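Local coordinates for transcription regulator AsnC/Lrp ligand binding domain-containing protein (PDB 2ZBC) that probably acts as a stand-alone amino-acid-sensing RAM module, binding isoleucine in pockets between the subunits of its eight-chain assembly, at residues Glu20-Met25 / Thr29-Val34; Asn58-Leu63 / Arg67-Met72. All blocks are in the same frame, centred on the assembly; numbering follows the deposited sequence.

Interaction 1 (Glu20-Met25 / Thr29-Val34). With ILE (isoleucine), chain J.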
loop_
_atom_site.group_PDB
_atom_site.type_symbol
_atom_site.label_atom_id
_atom_site.label_comp_id
_atom_site.label_asym_id
_atom_site.label_seq_id
_atom_site.Cartn_x
_atom_site.Cartn_y
_atom_site.Cartn_z
ATOM N N GLU A 20 4.037 23.567 12.261
ATOM C CA GLU A 20 4.041 24.992 12.612
ATOM C C GLU A 20 3.166 25.858 11.661
ATOM O O GLU A 20 2.448 26.697 12.132
ATOM C CB GLU A 20 5.475 25.524 12.648
ATOM C CG GLU A 20 5.702 27.042 12.852
ATOM C CD GLU A 20 7.219 27.404 13.034
ATOM O OE1 GLU A 20 8.146 27.001 12.183
ATOM O OE2 GLU A 20 7.485 28.086 14.076
ATOM N N ARG A 21 3.231 25.612 10.352
ATOM C CA ARG A 21 2.417 26.345 9.377
ATOM C C ARG A 21 0.961 26.044 9.631
ATOM O O ARG A 21 0.107 26.960 9.722
ATOM C CB ARG A 21 2.754 25.926 7.973
ATOM C CG ARG A 21 4.197 26.357 7.522
ATOM C CD ARG A 21 4.533 26.014 6.057
ATOM N NE ARG A 21 5.942 26.283 5.780
ATOM C CZ ARG A 21 6.381 27.501 5.465
ATOM N NH1 ARG A 21 5.518 28.524 5.285
ATOM N NH2 ARG A 21 7.643 27.673 5.256
ATOM N N LEU A 22 0.671 24.738 9.807
ATOM C CA LEU A 22 -0.695 24.312 9.949
ATOM C C LEU A 22 -1.402 24.938 11.147
ATOM O O LEU A 22 -2.639 25.272 11.047
ATOM C CB LEU A 22 -0.867 22.796 9.911
ATOM C CG LEU A 22 -0.626 22.168 8.546
ATOM C CD1 LEU A 22 -0.313 20.646 8.765
ATOM C CD2 LEU A 22 -1.730 22.414 7.512
ATOM N N LYS A 23 -0.680 25.104 12.248
ATOM C CA LYS A 23 -1.256 25.663 13.497
ATOM C C LYS A 23 -2.001 26.980 13.298
ATOM O O LYS A 23 -2.935 27.270 14.047
ATOM C CB LYS A 23 -0.164 26.044 14.545
ATOM C CG LYS A 23 0.670 24.988 15.030
ATOM C CD LYS A 23 1.564 25.426 16.264
ATOM C CE LYS A 23 2.234 26.822 16.145
ATOM N NZ LYS A 23 3.529 26.985 16.963
ATOM N N SER A 24 -1.574 27.780 12.329
ATOM C CA SER A 24 -2.025 29.177 12.175
ATOM C C SER A 24 -3.253 29.290 11.319
ATOM O O SER A 24 -3.829 30.363 11.189
ATOM C CB SER A 24 -0.941 30.026 11.516
ATOM O OG SER A 24 0.053 30.188 12.483
HETATM N N MSE A 25 -3.676 28.187 10.738
HETATM C CA MSE A 25 -4.767 28.279 9.761
HETATM C C MSE A 25 -6.097 27.902 10.487
HETATM O O MSE A 25 -6.142 26.916 11.221
HETATM C CB MSE A 25 -4.426 27.430 8.552
HETATM C CG MSE A 25 -3.290 28.071 7.399
HETATM SE SE MSE A 25 -2.742 26.357 6.768
HETATM C CE MSE A 25 -3.456 25.158 7.841
ATOM N N THR A 29 -8.635 22.565 12.717
ATOM C CA THR A 29 -9.111 22.524 14.077
ATOM C C THR A 29 -8.296 21.628 14.977
ATOM O O THR A 29 -8.329 21.816 16.225
ATOM C CB THR A 29 -10.562 22.116 14.159
ATOM O OG1 THR A 29 -10.707 20.757 13.710
ATOM C CG2 THR A 29 -11.396 22.978 13.172
ATOM N N GLU A 30 -7.547 20.675 14.370
ATOM C CA GLU A 30 -6.507 19.972 15.123
ATOM C C GLU A 30 -5.374 19.587 14.186
ATOM O O GLU A 30 -5.568 19.367 12.981
ATOM C CB GLU A 30 -6.906 18.609 15.753
ATOM C CG GLU A 30 -8.311 18.431 16.126
ATOM C CD GLU A 30 -8.645 17.002 16.523
ATOM O OE1 GLU A 30 -7.761 16.099 16.842
ATOM O OE2 GLU A 30 -9.867 16.868 16.577
ATOM N N VAL A 31 -4.230 19.363 14.803
ATOM C CA VAL A 31 -3.039 18.958 14.015
ATOM C C VAL A 31 -2.103 18.214 14.954
ATOM O O VAL A 31 -1.876 18.593 16.105
ATOM C CB VAL A 31 -2.414 20.174 13.304
ATOM C CG1 VAL A 31 -2.095 21.310 14.263
ATOM C CG2 VAL A 31 -1.179 19.835 12.508
ATOM N N HIS A 32 -1.568 17.104 14.461
ATOM C CA HIS A 32 -0.748 16.249 15.290
ATOM C C HIS A 32 0.365 15.680 14.436
ATOM O O HIS A 32 0.062 15.144 13.385
ATOM C CB HIS A 32 -1.590 15.060 15.841
ATOM C CG HIS A 32 -2.963 15.415 16.386
ATOM N ND1 HIS A 32 -3.158 15.857 17.681
ATOM C CD2 HIS A 32 -4.195 15.317 15.846
ATOM C CE1 HIS A 32 -4.449 16.083 17.879
ATOM N NE2 HIS A 32 -5.106 15.778 16.778
ATOM N N VAL A 33 1.623 15.666 14.891
ATOM C CA VAL A 33 2.625 14.796 14.191
ATOM C C VAL A 33 2.481 13.416 14.828
ATOM O O VAL A 33 2.264 13.276 16.056
ATOM C CB VAL A 33 4.084 15.313 14.374
ATOM C CG1 VAL A 33 5.196 14.516 13.694
ATOM C CG2 VAL A 33 4.212 16.723 13.900
ATOM N N VAL A 34 2.737 12.402 14.015
ATOM C CA VAL A 34 2.510 11.009 14.321
ATOM C C VAL A 34 3.579 10.091 13.801
ATOM O O VAL A 34 4.216 10.348 12.792
ATOM C CB VAL A 34 1.158 10.501 13.795
ATOM C CG1 VAL A 34 -0.028 11.037 14.603
ATOM C CG2 VAL A 34 1.026 10.713 12.316
HETATM N N ILE J . 5.892 9.367 10.479
HETATM C CA ILE J . 7.389 9.440 10.570
HETATM C C ILE J . 7.985 8.186 11.059
HETATM O O ILE J . 7.204 7.342 11.550
HETATM C CB ILE J . 7.867 10.651 11.387
HETATM C CG1 ILE J . 7.672 10.483 12.909
HETATM C CG2 ILE J . 7.263 11.888 10.872
HETATM C CD1 ILE J . 8.318 11.609 13.739
HETATM O OXT ILE J . 9.202 8.082 10.852
#
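His32 NE2 donates to Glu30 OE1 at 2.7 Å, a nearly straight bond (165°) on the strand face turned from the contact that Val31 makes with Leu22. The carboxylate oxygen lies in the imidazole plane and receives the proton through its anti lone pair, the one directed away from OE2. Ser79 OG of the second subunit bonds the other ring nitrogen, ND1, so the imidazole is gripped at both nitrogens and its rotation is fixed.

On the opposite face of the strand, Val31 makes a purely apolar contact. Its CG2 lodges against Leu22, 3.9 Å from the branch tip CD1 and 4.0 Å from CB, so it follows the flank of the leucine. This fit depends on a valine rotamer with CG2 anti to the backbone N (chi1 54°), which leaves CG1 wedged between N and the carbonyl carbon and leaning toward the backbone at Lys23. Phe19 extends the patch along helix 15-22, and Val42 of the adjacent strand touches both Leu22 and Val31.

A type I turn from Leu22 to Met25 leads away from the helix, held by Met25 N to Leu22 O at 3.1 Å. Lys82 NZ of the second subunit bonds Lys23 O in the same turn. At the far end of the strand, Val34 O accepts the amino group of the bound isoleucine, ILE N, at 3.0 Å.

Leu22 thus joins helix 15-22 to strand 28-34 of this ferredoxin-like module through apolar side chains, while the other face carries the His32-Glu30 pair and meets the second subunit, into which the sheet runs on. There Glu30 OE2 comes close to Glu30 OE2 of that subunit, and this proximity of like charges would probably raise the affinity of the pair for a proton.

Interaction 2 (Asn58-Leu63 / Arg67-Met72). With ILE (isoleucine), chain I.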
loop_
_atom_site.group_PDB
_atom_site.type_symbol
_atom_site.label_atom_id
_atom_site.label_comp_id
_atom_site.label_asym_id
_atom_site.label_seq_id
_atom_site.Cartn_x
_atom_site.Cartn_y
_atom_site.Cartn_z
ATOM N N ASN A 58 -4.954 24.284 -2.638
ATOM C CA ASN A 58 -4.231 25.539 -2.776
ATOM C C ASN A 58 -3.446 26.057 -1.586
ATOM O O ASN A 58 -2.699 27.002 -1.722
ATOM C CB ASN A 58 -5.107 26.638 -3.516
ATOM C CG ASN A 58 -5.480 26.208 -4.936
ATOM O OD1 ASN A 58 -6.650 26.182 -5.324
ATOM N ND2 ASN A 58 -4.515 25.867 -5.693
ATOM N N THR A 59 -3.651 25.478 -0.422
ATOM C CA THR A 59 -2.904 25.799 0.771
ATOM C C THR A 59 -2.165 24.578 1.164
ATOM O O THR A 59 -0.971 24.552 0.938
ATOM C CB THR A 59 -3.809 26.353 1.883
ATOM O OG1 THR A 59 -4.494 27.523 1.365
ATOM C CG2 THR A 59 -3.063 26.809 3.025
ATOM N N ILE A 60 -2.824 23.525 1.657
ATOM C CA ILE A 60 -2.071 22.425 2.288
ATOM C C ILE A 60 -1.089 21.820 1.280
ATOM O O ILE A 60 0.141 21.687 1.580
ATOM C CB ILE A 60 -2.973 21.251 2.841
ATOM C CG1 ILE A 60 -3.981 21.683 3.887
ATOM C CG2 ILE A 60 -2.061 20.167 3.526
ATOM C CD1 ILE A 60 -4.699 20.507 4.538
ATOM N N ARG A 61 -1.612 21.445 0.102
ATOM C CA ARG A 61 -0.774 20.837 -0.943
ATOM C C ARG A 61 0.252 21.748 -1.651
ATOM O O ARG A 61 0.975 21.281 -2.551
ATOM C CB ARG A 61 -1.624 20.112 -2.000
ATOM C CG ARG A 61 -2.275 18.900 -1.408
ATOM C CD ARG A 61 -3.331 18.255 -2.220
ATOM N NE ARG A 61 -2.954 17.719 -3.493
ATOM C CZ ARG A 61 -2.400 16.537 -3.683
ATOM N NH1 ARG A 61 -2.147 15.732 -2.663
ATOM N NH2 ARG A 61 -2.147 16.146 -4.909
ATOM N N LYS A 62 0.227 23.038 -1.324
ATOM C CA LYS A 62 1.245 23.956 -1.779
ATOM C C LYS A 62 2.218 24.380 -0.689
ATOM O O LYS A 62 3.098 25.189 -0.963
ATOM C CB LYS A 62 0.574 25.118 -2.501
ATOM C CG LYS A 62 0.037 24.623 -3.859
ATOM C CD LYS A 62 -0.628 25.668 -4.722
ATOM C CE LYS A 62 -1.115 25.141 -6.106
ATOM N NZ LYS A 62 -0.087 25.443 -7.208
ATOM N N LEU A 63 2.067 23.913 0.535
ATOM C CA LEU A 63 2.975 24.324 1.596
ATOM C C LEU A 63 4.348 23.717 1.352
ATOM O O LEU A 63 4.444 22.532 0.980
ATOM C CB LEU A 63 2.495 23.836 2.954
ATOM C CG LEU A 63 1.174 24.423 3.522
ATOM C CD1 LEU A 63 0.905 23.782 4.825
ATOM C CD2 LEU A 63 1.161 25.976 3.604
ATOM N N ARG A 67 4.648 16.685 0.808
ATOM C CA ARG A 67 4.836 15.775 -0.286
ATOM C C ARG A 67 3.529 15.171 -0.846
ATOM O O ARG A 67 3.259 15.131 -2.103
ATOM C CB ARG A 67 5.725 14.637 0.198
ATOM C CG ARG A 67 5.948 13.573 -0.828
ATOM C CD ARG A 67 6.730 12.368 -0.238
ATOM N NE ARG A 67 8.122 12.745 -0.037
ATOM C CZ ARG A 67 9.032 11.999 0.622
ATOM N NH1 ARG A 67 8.657 10.853 1.214
ATOM N NH2 ARG A 67 10.284 12.458 0.724
ATOM N N SER A 68 2.756 14.638 0.069
ATOM C CA SER A 68 1.471 14.048 -0.292
ATOM C C SER A 68 0.436 14.291 0.785
ATOM O O SER A 68 0.751 14.590 1.962
ATOM C CB SER A 68 1.705 12.568 -0.581
ATOM O OG SER A 68 1.987 11.845 0.548
ATOM N N THR A 69 -0.818 14.196 0.364
ATOM C CA THR A 69 -1.976 14.239 1.285
ATOM C C THR A 69 -2.991 13.175 0.874
ATOM O O THR A 69 -3.183 12.906 -0.331
ATOM C CB THR A 69 -2.633 15.617 1.301
ATOM O OG1 THR A 69 -3.200 15.886 0.003
ATOM C CG2 THR A 69 -1.665 16.723 1.569
ATOM N N LEU A 70 -3.674 12.633 1.885
ATOM C CA LEU A 70 -4.768 11.718 1.693
ATOM C C LEU A 70 -5.943 12.274 2.518
ATOM O O LEU A 70 -5.873 12.244 3.753
ATOM C CB LEU A 70 -4.338 10.359 2.218
ATOM C CG LEU A 70 -5.154 9.127 1.867
ATOM C CD1 LEU A 70 -4.446 7.856 2.221
ATOM C CD2 LEU A 70 -6.465 9.130 2.480
ATOM N N THR A 71 -6.970 12.746 1.861
ATOM C CA THR A 71 -8.137 13.414 2.527
ATOM C C THR A 71 -9.240 12.407 2.661
ATOM O O THR A 71 -9.629 11.794 1.696
ATOM C CB THR A 71 -8.614 14.642 1.673
ATOM O OG1 THR A 71 -7.555 15.605 1.591
ATOM C CG2 THR A 71 -9.876 15.399 2.317
HETATM N N MSE A 72 -9.705 12.228 3.885
HETATM C CA MSE A 72 -10.728 11.311 4.196
HETATM C C MSE A 72 -11.957 12.200 4.508
HETATM O O MSE A 72 -11.997 12.852 5.539
HETATM C CB MSE A 72 -10.307 10.518 5.437
HETATM C CG MSE A 72 -9.043 9.603 5.104
HETATM SE SE MSE A 72 -8.701 8.471 6.663
HETATM C CE MSE A 72 -7.948 9.809 7.761
HETATM N N ILE I . -6.345 13.276 -3.539
HETATM C CA ILE I . -5.790 14.400 -2.723
HETATM C C ILE I . -6.228 14.336 -1.244
HETATM O O ILE I . -7.078 13.443 -0.964
HETATM C CB ILE I . -6.223 15.734 -3.302
HETATM C CG1 ILE I . -7.701 16.010 -3.052
HETATM C CG2 ILE I . -6.057 15.697 -4.794
HETATM C CD1 ILE I . -8.135 17.292 -3.674
HETATM O OXT ILE I . -5.713 15.157 -0.405
HETATM O O HOH W 1 -0.861 13.238 -2.497
#
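Arg61 NH1 reaches Thr69 OG1 at 2.9 Å (156°), the hydroxyl lying near the guanidinium plane. The same OG1 donates to ILE OXT at 2.6 Å and so relays the arginine to the ligand carboxylate. OXT is also bonded by Thr71 OG1 at 2.8 Å, and the other carboxylate oxygen, ILE O, takes Thr71 N at 2.9 Å. A water accepts from Arg61 NH1 and from Thr69 N, tying the group to the strand backbone.

The charge of Arg61 is met by Glu15 of the fourth subunit, through a salt bridge from NE to OE2.

Packing contacts complete the join. A bend at chi3 (62°) turns the guanidinium so that the methyl ILE CG2 sits 3.7 Å above one face, toward its rim. Among aliphatic groups, Thr69 CG2 meets Arg61 CG at 3.7 Å and Ile60 CG2 at 4.0 Å.

An alanine here would probably leave Thr69 OG1 without its donor, Glu15 of the fourth subunit without its mate, and one side of the isoleucine uncovered. Arg61 thus meets the ligand's side chain directly and its carboxylate through Thr69 OG1, the hydroxyl it probably helps to orient.

In the fold
From the N terminus, interaction 1 comes first, closing the short connection between helix 15-22 and strand 28-34. Interaction 2 closes the equivalent connection between helix 49-60 and strand 66-75. In each, three residues separate the paired segments. The two follow in series, neither nested nor crossed, and each sets a helix against one of the two outermost strands of the chain's four-stranded sheet. They touch each other near the ends of the two helices: Met25 SE packs on Thr59 CG2, and Leu22 CD2 on Leu63 CD1. In isoleucine pockets built from different subunits, interaction 1 supplies an amino-side part and interaction 2 a carboxylate-side part.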